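Local coordinates for C. albicans actin interacting protein Aip5 (Candida albicans SC5314, PDB 6M4C) that probably promotes actin filament nucleation within the polarisome complex, supporting filamentous growth, at residues D84-E88 with Y89-E93. Numbering follows the deposited sequence.
Sequences DANEE and YRLRE
Arg90 N reaches back to Ala85 O, and Tyr89 N makes a weaker bond to Asn86 O; together they form the Schellman motif that ends helix 79-87 in this thioredoxin-like domain. Tyr89 is its C-prime residue, with positive phi (51°), and after Arg90, the N-cap residue, helix 91-96 begins. The Arg90 N to Ala85 O bond is 2.7 Å long and fairly straight (156° at the hydrogen). Tyr89 N lies 3.1 Å from Asn86 O. Both bonds use carbonyls of the last helical turn. A third carbonyl, Glu88 O, takes a weak bond from the Arg90 side chain: the chain bends at chi2 (93°), bringing the guanidinium round so that NH1 meets Glu88 O at 3.4 Å, with the oxygen in the guanidinium plane at its edge. On the next helix, Glu93 OE1 is a long salt-bridge partner for Arg90 NE. Asn86 OD1 accepts a weak hydrogen bond from Asn38 ND2, while Asn86 ND2 gives a weak one to Glu87 OE2. Asn86 and Leu91 both touch Ile34 of helix 22-36, which places the turn against that helix. Glu88 CG packs 3.8 Å from Arg90 CB. The Tyr89 ring lays one face over Glu87 O, which stands 3.9 Å above the ring plane, offset toward the rim.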
loop_
_atom_site.group_PDB
_atom_site.type_symbol
_atom_site.label_atom_id
_atom_site.label_comp_id
_atom_site.label_asym_id
_atom_site.label_seq_id
_atom_site.Cartn_x
_atom_site.Cartn_y
_atom_site.Cartn_z
ATOM N N ASP A 84 0.979 0.890 22.202
ATOM C CA ASP A 84 0.431 1.191 23.523
ATOM C C ASP A 84 -1.027 0.723 23.583
ATOM O O ASP A 84 -1.324 -0.225 24.304
ATOM C CB ASP A 84 0.750 2.619 24.007
ATOM C CG ASP A 84 2.241 2.915 24.208
ATOM O OD1 ASP A 84 3.052 1.946 24.172
ATOM O OD2 ASP A 84 2.595 4.121 24.389
ATOM N N ALA A 85 -1.908 1.332 22.775
ATOM C CA ALA A 85 -3.332 1.011 22.739
ATOM C C ALA A 85 -3.567 -0.505 22.762
ATOM O O ALA A 85 -4.465 -0.995 23.450
ATOM C CB ALA A 85 -3.974 1.653 21.529
ATOM N N ASN A 86 -2.749 -1.256 22.010
ATOM C CA ASN A 86 -2.955 -2.686 21.853
ATOM C C ASN A 86 -2.706 -3.413 23.172
ATOM O O ASN A 86 -3.470 -4.308 23.531
ATOM C CB ASN A 86 -2.086 -3.264 20.739
ATOM C CG ASN A 86 -2.357 -4.728 20.483
ATOM O OD1 ASN A 86 -3.484 -5.111 20.176
ATOM N ND2 ASN A 86 -1.318 -5.538 20.584
ATOM N N GLU A 87 -1.638 -3.019 23.884
ATOM C CA GLU A 87 -1.258 -3.676 25.125
ATOM C C GLU A 87 -2.292 -3.356 26.203
ATOM O O GLU A 87 -2.679 -4.234 26.971
ATOM C CB GLU A 87 0.172 -3.325 25.527
ATOM C CG GLU A 87 1.207 -4.347 25.067
ATOM C CD GLU A 87 1.793 -4.109 23.684
ATOM O OE1 GLU A 87 2.876 -3.488 23.585
ATOM O OE2 GLU A 87 1.167 -4.544 22.707
ATOM N N GLU A 88 -2.786 -2.112 26.204
ATOM C CA GLU A 88 -3.832 -1.683 27.126
ATOM C C GLU A 88 -5.230 -2.110 26.641
ATOM O O GLU A 88 -6.239 -1.658 27.188
ATOM C CB GLU A 88 -3.672 -0.189 27.456
ATOM C CG GLU A 88 -4.041 0.749 26.318
ATOM C CD GLU A 88 -3.867 2.231 26.604
ATOM O OE1 GLU A 88 -3.316 2.555 27.683
ATOM O OE2 GLU A 88 -4.287 3.062 25.748
ATOM N N TYR A 89 -5.290 -2.996 25.630
ATOM C CA TYR A 89 -6.541 -3.537 25.115
ATOM C C TYR A 89 -7.524 -2.412 24.801
ATOM O O TYR A 89 -8.683 -2.472 25.208
ATOM C CB TYR A 89 -7.177 -4.545 26.084
ATOM C CG TYR A 89 -6.379 -5.808 26.301
ATOM C CD1 TYR A 89 -6.061 -6.659 25.253
ATOM C CD2 TYR A 89 -5.982 -6.198 27.571
ATOM C CE1 TYR A 89 -5.381 -7.856 25.453
ATOM C CE2 TYR A 89 -5.282 -7.379 27.791
ATOM C CZ TYR A 89 -4.970 -8.211 26.728
ATOM O OH TYR A 89 -4.259 -9.358 26.955
ATOM N N ARG A 90 -7.066 -1.411 24.043
ATOM C CA ARG A 90 -7.896 -0.247 23.763
ATOM C C ARG A 90 -7.891 0.097 22.270
ATOM O O ARG A 90 -8.310 1.193 21.894
ATOM C CB ARG A 90 -7.416 0.940 24.611
ATOM C CG ARG A 90 -8.519 1.596 25.430
ATOM C CD ARG A 90 -8.520 0.939 26.795
ATOM N NE ARG A 90 -9.712 0.982 27.624
ATOM C CZ ARG A 90 -9.937 0.129 28.621
ATOM N NH1 ARG A 90 -9.073 -0.841 28.878
ATOM N NH2 ARG A 90 -11.028 0.244 29.354
ATOM N N LEU A 91 -7.451 -0.851 21.422
ATOM C CA LEU A 91 -7.101 -0.555 20.040
ATOM C C LEU A 91 -8.330 -0.153 19.236
ATOM O O LEU A 91 -8.267 0.804 18.467
ATOM C CB LEU A 91 -6.368 -1.734 19.404
ATOM C CG LEU A 91 -6.072 -1.600 17.913
ATOM C CD1 LEU A 91 -5.279 -0.326 17.613
ATOM C CD2 LEU A 91 -5.299 -2.813 17.433
ATOM N N ARG A 92 -9.443 -0.856 19.446
ATOM C CA ARG A 92 -10.612 -0.668 18.604
ATOM C C ARG A 92 -11.309 0.630 18.995
ATOM O O ARG A 92 -11.997 1.246 18.175
ATOM C CB ARG A 92 -11.490 -1.925 18.596
ATOM C CG ARG A 92 -10.940 -3.039 17.714
ATOM C CD ARG A 92 -11.792 -4.289 17.614
ATOM N NE ARG A 92 -12.658 -4.285 16.448
ATOM C CZ ARG A 92 -12.492 -5.060 15.374
ATOM N NH1 ARG A 92 -11.473 -5.908 15.312
ATOM N NH2 ARG A 92 -13.355 -4.978 14.369
ATOM N N GLU A 93 -11.072 1.039 20.249
ATOM C CA GLU A 93 -11.524 2.309 20.788
ATOM C C GLU A 93 -10.760 3.467 20.138
ATOM O O GLU A 93 -11.434 4.302 19.518
ATOM C CB GLU A 93 -11.444 2.292 22.313
ATOM C CG GLU A 93 -12.084 3.506 22.956
ATOM C CD GLU A 93 -12.076 3.495 24.470
ATOM O OE1 GLU A 93 -10.970 3.383 25.052
ATOM O OE2 GLU A 93 -13.182 3.577 25.063
#